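Aminopeptidase-like protein (Chaetomium thermophilum, PDB 5JM6) probably acts as a zinc-dependent metalloaminopeptidase of the M18 family, assembled as a dodecamer and linked to selective autophagy through the Cvt pathway. Local coordinates at residues A[303-308]-A[487-492]; A[393-398]-A[480-485]. All coordinates share one frame; numbering follows the deposited sequence.

Interaction 1 of 2, residues A[303-308]-A[487-492]. With ZN (zinc ion), chain G; ZN (zinc ion), chain H.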
ATOM      1  N   GLY A 303      22.618 -29.284 -22.682  1.00 37.51           N
ATOM      2  CA  GLY A 303      22.370 -29.068 -21.271  1.00 38.81           C
ATOM      3  C   GLY A 303      23.515 -29.595 -20.431  1.00 41.94           C
ATOM      4  O   GLY A 303      24.334 -30.372 -20.921  1.00 47.45           O
ATOM      5  N   ARG A 304      23.547 -29.180 -19.165  1.00 43.69           N
ATOM      6  CA  ARG A 304      24.590 -29.550 -18.201  1.00 42.16           C
ATOM      7  C   ARG A 304      25.956 -28.991 -18.571  1.00 44.07           C
ATOM      8  O   ARG A 304      26.984 -29.592 -18.257  1.00 44.92           O
ATOM      9  CB  ARG A 304      24.695 -31.069 -18.056  1.00 39.95           C
ATOM     10  CG  ARG A 304      23.378 -31.773 -17.845  1.00 44.28           C
ATOM     11  CD  ARG A 304      23.552 -33.270 -18.011  1.00 39.95           C
ATOM     12  NE  ARG A 304      23.481 -33.674 -19.412  1.00 43.03           N
ATOM     13  CZ  ARG A 304      22.346 -33.797 -20.091  1.00 47.83           C
ATOM     14  NH1 ARG A 304      21.188 -33.540 -19.498  1.00 43.45           N
ATOM     15  NH2 ARG A 304      22.364 -34.175 -21.363  1.00 49.73           N
ATOM     16  N   ILE A 305      25.969 -27.836 -19.224  1.00 45.82           N
ATOM     17  CA  ILE A 305      27.230 -27.218 -19.585  1.00 41.42           C
ATOM     18  C   ILE A 305      27.921 -26.629 -18.355  1.00 49.05           C
ATOM     19  O   ILE A 305      29.152 -26.527 -18.361  1.00 49.07           O
ATOM     20  CB  ILE A 305      27.054 -26.124 -20.669  1.00 44.56           C
ATOM     21  CG1 ILE A 305      26.412 -26.712 -21.925  1.00 41.67           C
ATOM     22  CG2 ILE A 305      28.394 -25.517 -21.062  1.00 41.70           C
ATOM     23  CD1 ILE A 305      26.489 -25.788 -23.128  1.00 40.10           C
ATOM     24  N   ASP A 306      27.187 -26.309 -17.277  1.00 56.02           N
ATOM     25  CA  ASP A 306      27.893 -25.663 -16.173  1.00 56.86           C
ATOM     26  C   ASP A 306      28.883 -26.717 -15.700  1.00 60.87           C
ATOM     27  O   ASP A 306      28.574 -27.683 -14.993  1.00 53.61           O
ATOM     28  CB  ASP A 306      26.948 -25.195 -15.042  1.00 70.11           C
ATOM     29  CG  ASP A 306      27.682 -24.414 -13.926  1.00 70.87           C
ATOM     30  OD1 ASP A 306      28.781 -24.826 -13.508  1.00 62.98           O
ATOM     31  OD2 ASP A 306      27.173 -23.367 -13.470  1.00 57.01           O
ATOM     32  N   ASP A 307      30.098 -26.405 -16.143  1.00 64.36           N
ATOM     33  CA  ASP A 307      31.391 -27.093 -16.050  1.00 46.09           C
ATOM     34  C   ASP A 307      31.663 -28.483 -16.624  1.00 43.17           C
ATOM     35  O   ASP A 307      32.823 -28.880 -16.619  1.00 44.76           O
ATOM     36  CB  ASP A 307      31.887 -27.098 -14.625  1.00 47.13           C
ATOM     37  CG  ASP A 307      33.113 -26.231 -14.480  1.00 51.59           C
ATOM     38  OD1 ASP A 307      33.428 -25.534 -15.466  1.00 54.59           O
ATOM     39  OD2 ASP A 307      33.786 -26.269 -13.435  1.00 53.12           O
ATOM     40  N   LYS A 308      30.691 -29.220 -17.145  1.00 44.99           N
ATOM     41  CA  LYS A 308      31.102 -30.378 -17.936  1.00 39.60           C
ATOM     42  C   LYS A 308      31.962 -29.876 -19.106  1.00 40.88           C
ATOM     43  O   LYS A 308      32.865 -30.573 -19.562  1.00 43.11           O
ATOM     44  CB  LYS A 308      29.904 -31.192 -18.429  1.00 32.34           C
ATOM     45  CG  LYS A 308      29.414 -32.244 -17.435  1.00 35.43           C
ATOM     46  CD  LYS A 308      28.086 -32.836 -17.883  1.00 36.09           C
ATOM     47  CE  LYS A 308      27.747 -34.120 -17.140  1.00 31.61           C
ATOM     48  NZ  LYS A 308      27.065 -33.890 -15.837  1.00 33.54           N
ATOM     49  N   ILE A 487      18.392 -25.815 -18.237  1.00 37.53           N
ATOM     50  CA  ILE A 487      18.394 -27.233 -18.557  1.00 33.36           C
ATOM     51  C   ILE A 487      19.023 -27.439 -19.934  1.00 35.53           C
ATOM     52  O   ILE A 487      19.464 -28.540 -20.260  1.00 37.17           O
ATOM     53  CB  ILE A 487      16.972 -27.841 -18.530  1.00 37.92           C
ATOM     54  CG1 ILE A 487      17.041 -29.365 -18.405  1.00 35.20           C
ATOM     55  CG2 ILE A 487      16.181 -27.442 -19.766  1.00 35.29           C
ATOM     56  CD1 ILE A 487      15.688 -30.034 -18.384  1.00 34.48           C
ATOM     57  N   ARG A 488      19.012 -26.394 -20.759  1.00 35.16           N
ATOM     58  CA  ARG A 488      19.735 -26.411 -22.026  1.00 37.74           C
ATOM     59  C   ARG A 488      20.397 -25.058 -22.316  1.00 35.12           C
ATOM     60  O   ARG A 488      19.710 -24.065 -22.556  1.00 36.30           O
ATOM     61  CB  ARG A 488      18.776 -26.800 -23.152  1.00 36.16           C
ATOM     62  CG  ARG A 488      19.441 -27.138 -24.468  1.00 32.86           C
ATOM     63  CD  ARG A 488      18.444 -27.776 -25.423  1.00 35.30           C
ATOM     64  NE  ARG A 488      19.055 -28.129 -26.701  1.00 38.90           N
ATOM     65  CZ  ARG A 488      19.524 -29.336 -27.002  1.00 36.79           C
ATOM     66  NH1 ARG A 488      19.451 -30.321 -26.117  1.00 38.00           N
ATOM     67  NH2 ARG A 488      20.063 -29.560 -28.192  1.00 32.83           N
ATOM     68  N   ALA A 489      21.727 -25.042 -22.340  1.00 36.94           N
ATOM     69  CA  ALA A 489      22.506 -23.818 -22.543  1.00 30.94           C
ATOM     70  C   ALA A 489      23.141 -23.779 -23.931  1.00 32.67           C
ATOM     71  O   ALA A 489      22.859 -24.631 -24.773  1.00 35.33           O
ATOM     72  CB  ALA A 489      23.573 -23.685 -21.466  1.00 29.06           C
ATOM     73  N   MET A 490      23.978 -22.773 -24.172  1.00 32.52           N
ATOM     74  CA  MET A 490      24.687 -22.658 -25.444  1.00 33.13           C
ATOM     75  C   MET A 490      26.067 -22.015 -25.298  1.00 35.88           C
ATOM     76  O   MET A 490      26.257 -21.104 -24.494  1.00 39.82           O
ATOM     77  CB  MET A 490      23.851 -21.852 -26.443  1.00 30.26           C
ATOM     78  CG  MET A 490      23.484 -20.458 -25.955  1.00 36.08           C
ATOM     79  SD  MET A 490      22.559 -19.479 -27.155  1.00 42.58           S
ATOM     80  CE  MET A 490      23.845 -19.039 -28.317  1.00 40.94           C
ATOM     81  N   THR A 491      27.028 -22.515 -26.071  1.00 30.07           N
ATOM     82  CA  THR A 491      28.286 -21.811 -26.310  1.00 33.31           C
ATOM     83  C   THR A 491      28.599 -21.893 -27.796  1.00 33.39           C
ATOM     84  O   THR A 491      27.828 -22.464 -28.568  1.00 37.02           O
ATOM     85  CB  THR A 491      29.479 -22.390 -25.510  1.00 33.41           C
ATOM     86  OG1 THR A 491      29.841 -23.675 -26.032  1.00 34.52           O
ATOM     87  CG2 THR A 491      29.142 -22.516 -24.040  1.00 39.28           C
ATOM     88  N   GLY A 492      29.730 -21.325 -28.195  1.00 29.04           N
ATOM     89  CA  GLY A 492      30.181 -21.435 -29.567  1.00 32.95           C
ATOM     90  C   GLY A 492      30.696 -22.830 -29.864  1.00 32.18           C
ATOM     91  O   GLY A 492      31.172 -23.528 -28.968  1.00 35.89           O
TER
HETATM   92 ZN    ZN G 601      26.466 -23.960 -11.908  1.00111.48          ZN
HETATM   93 ZN    ZN H 602      30.232 -24.103 -12.387  1.00 71.99          ZN
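Gly303 opens the contact by backing onto Arg488 where the chain leaves strand 299-302 toward helix 305-320 and presents the bridging aspartate of the two-zinc M18 centre. The CA atoms of Gly303 and Arg488 are 3.8 Å apart, and Gly303 CA approaches Ile487 O at 3.1 Å, a CA-H...O contact bent to 129° at the hydrogen. The CB of Arg488 points away from 303-308, and its NH2 forms a salt bridge with Asp173 of the second subunit.

Ile305 supplies the side-chain part. Its CG1 branch, anti to the carbonyl carbon (chi1 -58°), carries CD1 over strand 489-492, where it meets Ala489 CB at 4.0 Å. The CG2 branch of Ile305 points to the methyl of Thr491, and its CG2 lies 4.3 Å from Thr491 CG2. Ala489 and Thr491, alternate residues of the strand, thus offer one apolar face to the isoleucine, and Gln481 packs against all three. No hydrogen bond joins the segments.

Asp306, next along, turns to the metals. Its carboxylate bridges both ions, in a site completed by His133 and Asp391 on one side and by Glu340 and His485 on the other: Asp306 OD1 binds the chain H zinc at 2.0 Å, and Asp306 OD2 the chain G zinc at 1.8 Å.

Interaction 2 of 2, residues A[393-398]-A[480-485]. With ZN (zinc ion), chain G.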
ATOM      1  N   THR A 393      31.918 -19.160 -17.601  1.00 45.75           N
ATOM      2  CA  THR A 393      31.674 -17.733 -17.392  1.00 45.40           C
ATOM      3  C   THR A 393      30.564 -17.241 -18.312  1.00 45.42           C
ATOM      4  O   THR A 393      30.187 -17.925 -19.264  1.00 45.23           O
ATOM      5  CB  THR A 393      32.939 -16.889 -17.643  1.00 45.36           C
ATOM      6  OG1 THR A 393      33.488 -17.218 -18.924  1.00 44.86           O
ATOM      7  CG2 THR A 393      33.981 -17.144 -16.565  1.00 50.30           C
ATOM      8  N   HIS A 394      30.042 -16.053 -18.029  1.00 42.23           N
ATOM      9  CA  HIS A 394      28.914 -15.528 -18.786  1.00 42.97           C
ATOM     10  C   HIS A 394      29.368 -14.806 -20.049  1.00 40.45           C
ATOM     11  O   HIS A 394      30.095 -13.814 -19.987  1.00 36.58           O
ATOM     12  CB  HIS A 394      28.081 -14.586 -17.912  1.00 39.69           C
ATOM     13  CG  HIS A 394      27.645 -15.196 -16.617  1.00 41.49           C
ATOM     14  ND1 HIS A 394      26.777 -16.266 -16.552  1.00 49.82           N
ATOM     15  CD2 HIS A 394      27.960 -14.890 -15.336  1.00 39.44           C
ATOM     16  CE1 HIS A 394      26.576 -16.592 -15.287  1.00 49.81           C
ATOM     17  NE2 HIS A 394      27.282 -15.771 -14.530  1.00 49.63           N
ATOM     18  N   ALA A 395      28.937 -15.316 -21.199  1.00 33.70           N
ATOM     19  CA  ALA A 395      29.162 -14.639 -22.466  1.00 35.69           C
ATOM     20  C   ALA A 395      28.295 -13.390 -22.524  1.00 36.87           C
ATOM     21  O   ALA A 395      27.324 -13.271 -21.775  1.00 40.47           O
ATOM     22  CB  ALA A 395      28.855 -15.561 -23.635  1.00 33.50           C
ATOM     23  N   ALA A 396      28.656 -12.454 -23.395  1.00 35.09           N
ATOM     24  CA  ALA A 396      27.842 -11.264 -23.599  1.00 37.91           C
ATOM     25  C   ALA A 396      26.429 -11.677 -23.989  1.00 37.86           C
ATOM     26  O   ALA A 396      26.245 -12.449 -24.926  1.00 37.62           O
ATOM     27  CB  ALA A 396      28.454 -10.372 -24.668  1.00 34.48           C
ATOM     28  N   HIS A 397      25.431 -11.191 -23.262  1.00 35.35           N
ATOM     29  CA  HIS A 397      24.052 -11.501 -23.618  1.00 36.80           C
ATOM     30  C   HIS A 397      23.480 -10.369 -24.453  1.00 38.02           C
ATOM     31  O   HIS A 397      23.382  -9.238 -23.980  1.00 36.07           O
ATOM     32  CB  HIS A 397      23.186 -11.734 -22.382  1.00 39.53           C
ATOM     33  CG  HIS A 397      21.923 -12.481 -22.676  1.00 40.29           C
ATOM     34  ND1 HIS A 397      20.936 -11.983 -23.499  1.00 37.03           N
ATOM     35  CD2 HIS A 397      21.495 -13.702 -22.275  1.00 37.20           C
ATOM     36  CE1 HIS A 397      19.953 -12.860 -23.588  1.00 39.51           C
ATOM     37  NE2 HIS A 397      20.266 -13.911 -22.852  1.00 35.41           N
ATOM     38  N   PRO A 398      23.084 -10.674 -25.695  1.00 42.61           N
ATOM     39  CA  PRO A 398      22.689  -9.603 -26.611  1.00 39.08           C
ATOM     40  C   PRO A 398      21.383  -8.928 -26.211  1.00 37.94           C
ATOM     41  O   PRO A 398      21.129  -7.809 -26.646  1.00 44.20           O
ATOM     42  CB  PRO A 398      22.537 -10.322 -27.961  1.00 42.84           C
ATOM     43  CG  PRO A 398      22.767 -11.795 -27.692  1.00 36.34           C
ATOM     44  CD  PRO A 398      22.729 -12.002 -26.218  1.00 38.45           C
ATOM     45  N   PRO A 480      33.363 -18.991 -22.074  1.00 34.53           N
ATOM     46  CA  PRO A 480      32.123 -18.211 -22.034  1.00 36.28           C
ATOM     47  C   PRO A 480      30.899 -19.020 -22.440  1.00 35.83           C
ATOM     48  O   PRO A 480      30.990 -19.928 -23.268  1.00 38.88           O
ATOM     49  CB  PRO A 480      32.389 -17.082 -23.033  1.00 38.62           C
ATOM     50  CG  PRO A 480      33.404 -17.638 -23.961  1.00 39.66           C
ATOM     51  CD  PRO A 480      34.281 -18.516 -23.123  1.00 35.37           C
ATOM     52  N   GLN A 481      29.763 -18.686 -21.840  1.00 37.59           N
ATOM     53  CA  GLN A 481      28.527 -19.420 -22.055  1.00 37.52           C
ATOM     54  C   GLN A 481      27.304 -18.533 -21.839  1.00 40.83           C
ATOM     55  O   GLN A 481      27.328 -17.613 -21.019  1.00 42.05           O
ATOM     56  CB  GLN A 481      28.477 -20.633 -21.122  1.00 39.69           C
ATOM     57  CG  GLN A 481      27.085 -21.045 -20.686  1.00 40.00           C
ATOM     58  CD  GLN A 481      27.110 -22.090 -19.601  1.00 48.03           C
ATOM     59  OE1 GLN A 481      28.167 -22.423 -19.073  1.00 51.31           O
ATOM     60  NE2 GLN A 481      25.943 -22.618 -19.261  1.00 46.51           N
ATOM     61  N   LEU A 482      26.237 -18.823 -22.577  1.00 39.51           N
ATOM     62  CA  LEU A 482      24.946 -18.184 -22.370  1.00 36.84           C
ATOM     63  C   LEU A 482      23.990 -19.133 -21.656  1.00 36.52           C
ATOM     64  O   LEU A 482      24.120 -20.353 -21.765  1.00 37.98           O
ATOM     65  CB  LEU A 482      24.339 -17.734 -23.699  1.00 34.90           C
ATOM     66  CG  LEU A 482      24.864 -16.401 -24.226  1.00 37.06           C
ATOM     67  CD1 LEU A 482      24.022 -15.901 -25.390  1.00 35.32           C
ATOM     68  CD2 LEU A 482      24.895 -15.378 -23.101  1.00 37.84           C
ATOM     69  N   SER A 483      23.064 -18.559 -20.892  1.00 38.14           N
ATOM     70  CA  SER A 483      22.003 -19.312 -20.225  1.00 37.30           C
ATOM     71  C   SER A 483      22.554 -20.352 -19.257  1.00 37.82           C
ATOM     72  O   SER A 483      22.121 -21.505 -19.253  1.00 39.25           O
ATOM     73  CB  SER A 483      21.095 -19.985 -21.258  1.00 38.35           C
ATOM     74  OG  SER A 483      20.549 -19.030 -22.151  1.00 46.42           O
ATOM     75  N   MET A 484      23.512 -19.933 -18.438  1.00 37.56           N
ATOM     76  CA  MET A 484      24.084 -20.795 -17.414  1.00 40.63           C
ATOM     77  C   MET A 484      23.008 -21.253 -16.434  1.00 41.56           C
ATOM     78  O   MET A 484      22.145 -20.463 -16.048  1.00 44.67           O
ATOM     79  CB  MET A 484      25.208 -20.063 -16.678  1.00 47.40           C
ATOM     80  CG  MET A 484      25.947 -20.904 -15.658  1.00 52.17           C
ATOM     81  SD  MET A 484      27.258 -19.972 -14.843  1.00 55.76           S
ATOM     82  CE  MET A 484      28.266 -19.497 -16.246  1.00 48.65           C
ATOM     83  N   HIS A 485      23.068 -22.533 -16.063  1.00 47.93           N
ATOM     84  CA  HIS A 485      22.111 -23.185 -15.157  1.00 45.75           C
ATOM     85  C   HIS A 485      20.759 -23.488 -15.809  1.00 41.34           C
ATOM     86  O   HIS A 485      19.847 -23.970 -15.142  1.00 43.60           O
ATOM     87  CB  HIS A 485      21.907 -22.375 -13.870  1.00 45.43           C
ATOM     88  CG  HIS A 485      22.998 -22.566 -12.863  1.00 51.76           C
ATOM     89  ND1 HIS A 485      22.935 -22.048 -11.587  1.00 48.77           N
ATOM     90  CD2 HIS A 485      24.178 -23.224 -12.943  1.00 66.00           C
ATOM     91  CE1 HIS A 485      24.032 -22.374 -10.927  1.00 63.00           C
ATOM     92  NE2 HIS A 485      24.800 -23.091 -11.726  1.00 73.24           N
TER
HETATM   93 ZN    ZN G 601      26.466 -23.960 -11.908  1.00111.48          ZN
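Thr393 and Pro480 pair as parallel neighbours where strands 386-394 and 473-481 run side by side, and the next pair, His394 with Gln481, continues the register. Two backbone hydrogen bonds support it. Ala395 N donates to Gln481 O at 2.8 Å and is nearly straight (170°); Gln481 N to Thr393 O is weak.

Met484 can be followed outward from the turn after the strand. Its CB lies 4.0 Å from His394 CE1. CG, anti to the backbone N (chi1 -176°), runs past the ring a little farther off than CB, and Met484 SD then comes in to 3.5 Å from His394 CE1. The sulfur sits 52° off the ring normal, an oblique sulfur-aromatic contact. A bend at the last torsion keeps CE beside the ring, near CE1 and ND1, and brings this methyl against the Thr393 carbonyl carbon. The two side chains cross at about a right angle, and Phe211 of the second subunit also meets the His394 ring.

Farther along the chain, Leu482 lies against residues 395-398, its CD2 3.5 Å from Ala395 O and 3.9 Å from His397 CD2. The same methyl meets Ala395 CB, while CD1 lies against Pro398 CD. Ala395 CB also touches Pro480 CB. Tyr153 of the second subunit packs on Ala395, Leu482 and Pro398.

The loop then reaches His485, whose NE2 binds the chain G zinc at 1.9 Å. Metal ligands carried by neighbouring parallel strands and the loops that follow them, Asp391 on strand 386-394 and His485 beyond strand 473-481, are characteristic of the two-zinc site of M18 aminopeptidases.

Both contacts are buried, about 9 Å apart centre to centre, and each reaches the second subunit. Interaction 1 sets the segment leading into helix 305-320 against strand 489-492, an edge of a small antiparallel sheet, using apolar side chains and a CA-H...O approach; interaction 2 pairs two parallel strands of the large mixed sheet through backbone hydrogen bonds, then adds sulfur-aromatic and aliphatic packing. Interaction 2 buries more surface, 455 against 242 Å². Strand 489-492 follows 473-481 in the chain, and a probable hydrogen bond between Leu482 N and Met490 O joins the contacts. They converge on the chain G zinc, to which 303-308 brings Asp306 and 480-485 brings His485.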